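Long-range contact in phosphoethanolamine N-methyltransferase 1 (Haemonchus contortus, PDB 4KRG), which probably transfers a methyl group from S-adenosylmethionine to phosphoethanolamine on the nematode route to phosphocholine: residues E379-S391 with S415-N427. Residues are numbered along the deposited sequence; the frame is centred on the assembly and turned at random. Where two conformers were deposited one is given.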
ATOM      1  N   GLU A 379     -14.663   4.005  15.010  1.00 16.64           N
ATOM      2  CA  GLU A 379     -15.323   4.956  14.100  1.00 17.03           C
ATOM      3  C   GLU A 379     -16.029   4.360  12.877  1.00 18.35           C
ATOM      4  O   GLU A 379     -16.135   5.029  11.847  1.00 20.52           O
ATOM      5  CB  GLU A 379     -14.332   6.010  13.595  1.00 15.63           C
ATOM      6  CG  GLU A 379     -13.770   6.914  14.636  1.00 15.62           C
ATOM      7  CD  GLU A 379     -12.801   7.921  14.055  1.00 19.24           C
ATOM      8  OE1 GLU A 379     -11.733   7.507  13.553  1.00 18.71           O
ATOM      9  OE2 GLU A 379     -13.114   9.128  14.082  1.00 20.73           O
ATOM     10  N   LEU A 380     -16.517   3.129  12.972  1.00 17.41           N
ATOM     11  CA  LEU A 380     -17.201   2.508  11.831  1.00 18.03           C
ATOM     12  C   LEU A 380     -18.489   3.231  11.448  1.00 16.67           C
ATOM     13  O   LEU A 380     -18.643   3.677  10.313  1.00 17.48           O
ATOM     14  CB  LEU A 380     -17.506   1.034  12.103  1.00 18.62           C
ATOM     15  CG  LEU A 380     -18.161   0.292  10.933  1.00 19.39           C
ATOM     16  CD1 LEU A 380     -17.158   0.047   9.805  1.00 17.41           C
ATOM     17  CD2 LEU A 380     -18.787  -1.014  11.398  1.00 18.97           C
ATOM     18  N   LEU A 381     -19.418   3.331  12.396  1.00 19.16           N
ATOM     19  CA  LEU A 381     -20.702   3.988  12.146  1.00 18.53           C
ATOM     20  C   LEU A 381     -20.514   5.481  11.890  1.00 21.51           C
ATOM     21  O   LEU A 381     -21.267   6.087  11.133  1.00 25.57           O
ATOM     22  CB  LEU A 381     -21.657   3.780  13.324  1.00 19.48           C
ATOM     23  CG  LEU A 381     -21.740   2.382  13.935  1.00 20.88           C
ATOM     24  CD1 LEU A 381     -22.753   2.348  15.069  1.00 25.07           C
ATOM     25  CD2 LEU A 381     -22.105   1.360  12.896  1.00 20.89           C
ATOM     26  N   ALA A 382     -19.497   6.060  12.521  1.00 19.57           N
ATOM     27  CA  ALA A 382     -19.242   7.488  12.426  1.00 21.10           C
ATOM     28  C   ALA A 382     -18.816   7.915  11.020  1.00 22.93           C
ATOM     29  O   ALA A 382     -19.157   9.005  10.566  1.00 24.57           O
ATOM     30  CB  ALA A 382     -18.190   7.896  13.451  1.00 20.28           C
ATOM     31  N   THR A 383     -18.085   7.046  10.325  1.00 23.12           N
ATOM     32  CA  THR A 383     -17.468   7.416   9.049  1.00 22.11           C
ATOM     33  C   THR A 383     -18.036   6.716   7.807  1.00 24.58           C
ATOM     34  O   THR A 383     -17.827   7.183   6.685  1.00 26.50           O
ATOM     35  CB  THR A 383     -15.937   7.201   9.074  1.00 18.69           C
ATOM     36  OG1 THR A 383     -15.648   5.801   9.099  1.00 18.35           O
ATOM     37  CG2 THR A 383     -15.322   7.857  10.293  1.00 18.04           C
ATOM     38  N   CYS A 384     -18.738   5.600   8.001  1.00 23.03           N
ATOM     39  CA  CYS A 384     -19.250   4.807   6.878  1.00 23.72           C
ATOM     40  C   CYS A 384     -20.767   4.850   6.764  1.00 23.26           C
ATOM     41  O   CYS A 384     -21.462   5.024   7.770  1.00 22.64           O
ATOM     42  CB  CYS A 384     -18.814   3.350   7.024  1.00 23.24           C
ATOM     43  SG  CYS A 384     -17.042   3.141   7.202  1.00 22.73           S
ATOM     44  N   ASP A 385     -21.283   4.667   5.548  1.00 23.82           N
ATOM     45  CA  ASP A 385     -22.736   4.615   5.358  1.00 25.13           C
ATOM     46  C   ASP A 385     -23.299   3.198   5.484  1.00 24.71           C
ATOM     47  O   ASP A 385     -22.547   2.216   5.484  1.00 23.14           O
ATOM     48  CB  ASP A 385     -23.179   5.287   4.046  1.00 25.40           C
ATOM     49  CG  ASP A 385     -22.629   4.604   2.804  1.00 27.49           C
ATOM     50  OD1 ASP A 385     -22.072   3.490   2.902  1.00 27.60           O
ATOM     51  OD2 ASP A 385     -22.772   5.184   1.704  1.00 30.71           O
ATOM     52  N   ASP A 386     -24.621   3.104   5.605  1.00 25.00           N
ATOM     53  CA  ASP A 386     -25.294   1.820   5.743  1.00 26.99           C
ATOM     54  C   ASP A 386     -24.938   0.841   4.638  1.00 25.60           C
ATOM     55  O   ASP A 386     -24.670  -0.329   4.905  1.00 25.00           O
ATOM     56  CB  ASP A 386     -26.811   2.006   5.774  1.00 31.04           C
ATOM     57  CG  ASP A 386     -27.300   2.558   7.087  1.00 33.09           C
ATOM     58  OD1 ASP A 386     -26.519   2.544   8.062  1.00 30.60           O
ATOM     59  OD2 ASP A 386     -28.468   2.998   7.138  1.00 35.96           O
ATOM     60  N   GLU A 387     -24.950   1.321   3.400  1.00 25.43           N
ATOM     61  CA  GLU A 387     -24.651   0.465   2.263  1.00 26.19           C
ATOM     62  C   GLU A 387     -23.304  -0.253   2.410  1.00 23.45           C
ATOM     63  O   GLU A 387     -23.217  -1.446   2.159  1.00 25.18           O
ATOM     64  CB  GLU A 387     -24.720   1.255   0.955  1.00 32.15           C
ATOM     65  CG  GLU A 387     -24.444   0.412  -0.279  1.00 42.49           C
ATOM     66  CD  GLU A 387     -25.039   0.997  -1.552  1.00 51.31           C
ATOM     67  OE1 GLU A 387     -26.062   1.714  -1.468  1.00 54.70           O
ATOM     68  OE2 GLU A 387     -24.486   0.728  -2.643  1.00 53.81           O
ATOM     69  N   SER A 388     -22.266   0.456   2.851  1.00 21.86           N
ATOM     70  CA  SER A 388     -20.936  -0.133   3.037  0.65 20.54           C
ATOM     71  C   SER A 388     -20.887  -1.076   4.231  1.00 19.91           C
ATOM     72  O   SER A 388     -20.262  -2.132   4.191  1.00 21.00           O
ATOM     73  CB  SER A 388     -19.875   0.955   3.234  0.65 20.42           C
ATOM     74  OG  SER A 388     -19.636   1.680   2.045  0.65 23.06           O
ATOM     75  N   ILE A 389     -21.534  -0.669   5.315  1.00 19.95           N
ATOM     76  CA  ILE A 389     -21.533  -1.478   6.523  1.00 18.64           C
ATOM     77  C   ILE A 389     -22.275  -2.795   6.291  1.00 18.86           C
ATOM     78  O   ILE A 389     -21.820  -3.858   6.705  1.00 21.41           O
ATOM     79  CB  ILE A 389     -22.140  -0.715   7.716  1.00 20.69           C
ATOM     80  CG1 ILE A 389     -21.266   0.491   8.056  1.00 22.15           C
ATOM     81  CG2 ILE A 389     -22.275  -1.629   8.912  1.00 20.25           C
ATOM     82  CD1 ILE A 389     -21.759   1.311   9.229  1.00 23.90           C
ATOM     83  N   ASN A 390     -23.404  -2.725   5.601  1.00 20.99           N
ATOM     84  CA  ASN A 390     -24.170  -3.923   5.288  1.00 22.34           C
ATOM     85  C   ASN A 390     -23.362  -4.950   4.494  1.00 21.78           C
ATOM     86  O   ASN A 390     -23.621  -6.145   4.567  1.00 25.16           O
ATOM     87  CB  ASN A 390     -25.446  -3.556   4.536  1.00 25.34           C
ATOM     88  CG  ASN A 390     -26.382  -4.732   4.383  1.00 30.11           C
ATOM     89  OD1 ASN A 390     -26.832  -5.312   5.373  1.00 30.70           O
ATOM     90  ND2 ASN A 390     -26.688  -5.087   3.140  1.00 31.48           N
ATOM     91  N   SER A 391     -22.368  -4.485   3.747  1.00 21.36           N
ATOM     92  CA  SER A 391     -21.601  -5.376   2.884  1.00 20.53           C
ATOM     93  C   SER A 391     -20.434  -6.035   3.603  1.00 19.62           C
ATOM     94  O   SER A 391     -19.724  -6.848   3.023  1.00 22.20           O
ATOM     95  CB  SER A 391     -21.096  -4.624   1.658  1.00 24.42           C
ATOM     96  OG  SER A 391     -20.304  -3.522   2.045  1.00 27.56           O
ATOM     97  N   SER A 415     -31.450   4.524  18.258  1.00 32.66           N
ATOM     98  CA  SER A 415     -31.103   4.795  16.876  1.00 31.08           C
ATOM     99  C   SER A 415     -29.911   3.957  16.414  1.00 27.73           C
ATOM    100  O   SER A 415     -29.901   3.445  15.296  1.00 29.69           O
ATOM    101  CB  SER A 415     -30.807   6.280  16.718  1.00 35.12           C
ATOM    102  OG  SER A 415     -30.864   6.666  15.366  1.00 42.75           O
ATOM    103  N   VAL A 416     -28.907   3.827  17.278  1.00 25.45           N
ATOM    104  CA  VAL A 416     -27.720   3.036  16.976  1.00 23.14           C
ATOM    105  C   VAL A 416     -28.087   1.581  16.691  1.00 24.45           C
ATOM    106  O   VAL A 416     -27.589   0.974  15.741  1.00 24.85           O
ATOM    107  CB  VAL A 416     -26.711   3.098  18.134  1.00 21.67           C
ATOM    108  CG1 VAL A 416     -25.563   2.147  17.895  1.00 20.73           C
ATOM    109  CG2 VAL A 416     -26.184   4.503  18.280  1.00 25.32           C
ATOM    110  N   ARG A 417     -28.968   1.030  17.513  1.00 27.41           N
ATOM    111  CA  ARG A 417     -29.460  -0.323  17.302  1.00 30.57           C
ATOM    112  C   ARG A 417     -30.139  -0.443  15.947  1.00 30.12           C
ATOM    113  O   ARG A 417     -29.955  -1.422  15.236  1.00 30.93           O
ATOM    114  CB  ARG A 417     -30.438  -0.698  18.417  1.00 34.81           C
ATOM    115  CG  ARG A 417     -29.803  -0.623  19.782  1.00 35.67           C
ATOM    116  CD  ARG A 417     -30.810  -0.706  20.908  1.00 38.09           C
ATOM    117  NE  ARG A 417     -30.117  -0.674  22.190  1.00 38.96           N
ATOM    118  CZ  ARG A 417     -29.428  -1.699  22.685  1.00 38.74           C
ATOM    119  NH1 ARG A 417     -29.353  -2.837  22.008  1.00 34.93           N
ATOM    120  NH2 ARG A 417     -28.819  -1.586  23.857  1.00 40.49           N
ATOM    121  N   GLN A 418     -30.914   0.567  15.585  1.00 30.83           N
ATOM    122  CA  GLN A 418     -31.674   0.509  14.351  1.00 32.36           C
ATOM    123  C   GLN A 418     -30.785   0.574  13.109  1.00 32.86           C
ATOM    124  O   GLN A 418     -31.074  -0.085  12.113  1.00 36.08           O
ATOM    125  CB  GLN A 418     -32.763   1.585  14.336  1.00 36.38           C
ATOM    126  CG  GLN A 418     -33.863   1.331  15.366  1.00 38.99           C
ATOM    127  CD  GLN A 418     -35.017   2.306  15.257  1.00 41.69           C
ATOM    128  OE1 GLN A 418     -35.048   3.155  14.366  1.00 46.69           O
ATOM    129  NE2 GLN A 418     -35.974   2.192  16.167  1.00 39.99           N
ATOM    130  N   ARG A 419     -29.704   1.346  13.166  1.00 30.22           N
ATOM    131  CA  ARG A 419     -28.751   1.357  12.065  1.00 28.50           C
ATOM    132  C   ARG A 419     -28.144  -0.027  11.878  1.00 29.92           C
ATOM    133  O   ARG A 419     -28.159  -0.580  10.779  1.00 28.30           O
ATOM    134  CB  ARG A 419     -27.634   2.375  12.296  1.00 26.26           C
ATOM    135  CG  ARG A 419     -27.955   3.782  11.834  1.00 26.48           C
ATOM    136  CD  ARG A 419     -26.687   4.603  11.651  1.00 23.29           C
ATOM    137  NE  ARG A 419     -25.940   4.208  10.458  1.00 23.83           N
ATOM    138  CZ  ARG A 419     -24.691   4.577  10.195  1.00 22.80           C
ATOM    139  NH1 ARG A 419     -24.025   5.350  11.044  1.00 22.92           N
ATOM    140  NH2 ARG A 419     -24.102   4.160   9.085  1.00 25.09           N
HETATM  141  N   MSE A 420     -27.615  -0.585  12.962  1.00 27.66           N
HETATM  142  CA  MSE A 420     -26.927  -1.873  12.900  1.00 25.13           C
HETATM  143  C   MSE A 420     -27.863  -3.036  12.592  1.00 28.05           C
HETATM  144  O   MSE A 420     -27.464  -4.009  11.947  1.00 29.72           O
HETATM  145  CB  MSE A 420     -26.168  -2.137  14.201  1.00 21.37           C
HETATM  146  CG  MSE A 420     -24.934  -1.257  14.390  1.00 21.01           C
HETATM  147 SE   MSE A 420     -23.957  -1.754  15.983  1.00153.77          SE
HETATM  148  CE  MSE A 420     -23.414  -3.531  15.434  1.00 21.92           C
ATOM    149  N   THR A 421     -29.099  -2.940  13.070  1.00 26.81           N
ATOM    150  CA  THR A 421     -30.125  -3.932  12.749  1.00 28.73           C
ATOM    151  C   THR A 421     -30.523  -3.834  11.274  1.00 31.50           C
ATOM    152  O   THR A 421     -30.832  -4.840  10.636  1.00 32.44           O
ATOM    153  CB  THR A 421     -31.357  -3.804  13.684  1.00 27.89           C
ATOM    154  OG1 THR A 421     -31.035  -4.361  14.967  1.00 26.54           O
ATOM    155  CG2 THR A 421     -32.556  -4.533  13.125  1.00 29.31           C
ATOM    156  N   THR A 422     -30.481  -2.624  10.725  1.00 29.43           N
ATOM    157  CA  THR A 422     -30.748  -2.421   9.301  1.00 31.02           C
ATOM    158  C   THR A 422     -29.604  -2.979   8.450  1.00 30.20           C
ATOM    159  O   THR A 422     -29.814  -3.477   7.341  1.00 33.44           O
ATOM    160  CB  THR A 422     -30.958  -0.927   8.968  1.00 30.78           C
ATOM    161  OG1 THR A 422     -32.034  -0.413   9.759  1.00 33.67           O
ATOM    162  CG2 THR A 422     -31.290  -0.739   7.496  1.00 31.39           C
ATOM    163  N   CYS A 423     -28.395  -2.901   8.987  1.00 26.62           N
ATOM    164  CA  CYS A 423     -27.207  -3.337   8.268  1.00 28.04           C
ATOM    165  C   CYS A 423     -26.863  -4.792   8.557  1.00 27.52           C
ATOM    166  O   CYS A 423     -25.780  -5.263   8.221  1.00 31.07           O
ATOM    167  CB  CYS A 423     -26.035  -2.414   8.585  1.00 26.55           C
ATOM    168  SG  CYS A 423     -26.320  -0.742   7.988  1.00 33.88           S
ATOM    169  N   GLY A 424     -27.795  -5.500   9.185  1.00 26.72           N
ATOM    170  CA  GLY A 424     -27.708  -6.942   9.287  1.00 28.66           C
ATOM    171  C   GLY A 424     -27.136  -7.510  10.569  1.00 29.53           C
ATOM    172  O   GLY A 424     -26.859  -8.705  10.641  1.00 31.13           O
ATOM    173  N   PHE A 425     -26.960  -6.679  11.588  1.00 28.31           N
ATOM    174  CA  PHE A 425     -26.397  -7.186  12.831  1.00 25.41           C
ATOM    175  C   PHE A 425     -27.467  -7.735  13.762  1.00 26.95           C
ATOM    176  O   PHE A 425     -28.643  -7.399  13.646  1.00 27.97           O
ATOM    177  CB  PHE A 425     -25.562  -6.120  13.531  1.00 25.22           C
ATOM    178  CG  PHE A 425     -24.331  -5.738  12.779  1.00 30.49           C
ATOM    179  CD1 PHE A 425     -23.187  -6.517  12.857  1.00 34.63           C
ATOM    180  CD2 PHE A 425     -24.314  -4.601  11.987  1.00 35.24           C
ATOM    181  CE1 PHE A 425     -22.045  -6.166  12.158  1.00 37.80           C
ATOM    182  CE2 PHE A 425     -23.177  -4.244  11.284  1.00 37.73           C
ATOM    183  CZ  PHE A 425     -22.040  -5.028  11.372  1.00 38.81           C
ATOM    184  N   LYS A 426     -27.040  -8.591  14.683  1.00 27.44           N
ATOM    185  CA  LYS A 426     -27.930  -9.223  15.645  1.00 28.47           C
ATOM    186  C   LYS A 426     -27.246  -9.246  17.003  1.00 27.42           C
ATOM    187  O   LYS A 426     -26.029  -9.075  17.083  1.00 26.36           O
ATOM    188  CB  LYS A 426     -28.249 -10.652  15.206  1.00 35.00           C
ATOM    189  CG  LYS A 426     -29.226 -10.752  14.050  1.00 43.30           C
ATOM    190  CD  LYS A 426     -29.173 -12.122  13.387  1.00 51.21           C
ATOM    191  CE  LYS A 426     -28.656 -13.178  14.350  1.00 55.99           C
ATOM    192  NZ  LYS A 426     -28.820 -14.559  13.820  1.00 61.37           N
ATOM    193  N   ASN A 427     -28.025  -9.462  18.058  1.00 28.22           N
ATOM    194  CA  ASN A 427     -27.494  -9.513  19.413  1.00 29.36           C
ATOM    195  C   ASN A 427     -26.649  -8.283  19.716  1.00 28.28           C
ATOM    196  O   ASN A 427     -25.478  -8.387  20.080  1.00 31.07           O
ATOM    197  CB  ASN A 427     -26.688 -10.793  19.621  1.00 32.46           C
ATOM    198  CG  ASN A 427     -27.452 -12.033  19.207  1.00 40.20           C
ATOM    199  OD1 ASN A 427     -28.679 -12.092  19.328  1.00 43.97           O
ATOM    200  ND2 ASN A 427     -26.733 -13.031  18.709  1.00 42.89           N
TER
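Arg-419 reaches from helix 415-422 to the corner between helices 380-383 and 386-390, a worked example of one guanidinium joining two short helices to a third. The bond from CA to CB is directed at residues 379-391, and CD already comes within 4.1 Å of Asp-386 OD1. The bend at chi3 (73°) then swings NE and the guanidinium onto that oxygen. NE donates to OD1 at 3.0 Å, on the syn side of the carboxylate. NH2 reaches OD1 from above the carboxylate plane, on the same face as NE, completing a side-on salt bridge that converges on one oxygen, with the carboxylate and guanidinium planes 42° apart. NH2 also donates to Cys-384 O (3.1 Å), while NH1 donates to Leu-381 O (2.9 Å, 159° at the hydrogen). All these acceptors lie at the guanidinium edge, which fixes its rotation and supplies donors to carbonyls in the last turn of helix 380-383 and just after it.

Apolar contacts flank the arginine. Leu-381 sends CD1 to Val-416 CG1 and CD2 to CG of Met-420, which is a selenomethionine; Ile-389 CG2 touches Cys-423 CB and, at 3.6 Å, the ring edge of Phe-425 at CE2.

The strand order here fits a second, Rossmann-like methyltransferase domain, remote from bound S-adenosylhomocysteine and phosphoethanolamine. Leu-380 rests on strand 400-408 and helix 358-367, Met-420 leans on Ile-428 of strand 428-432, and Phe-425 packs against Val-402. In chain order, the joined helices follow adjacent parallel strands, 372-378 and 400-408.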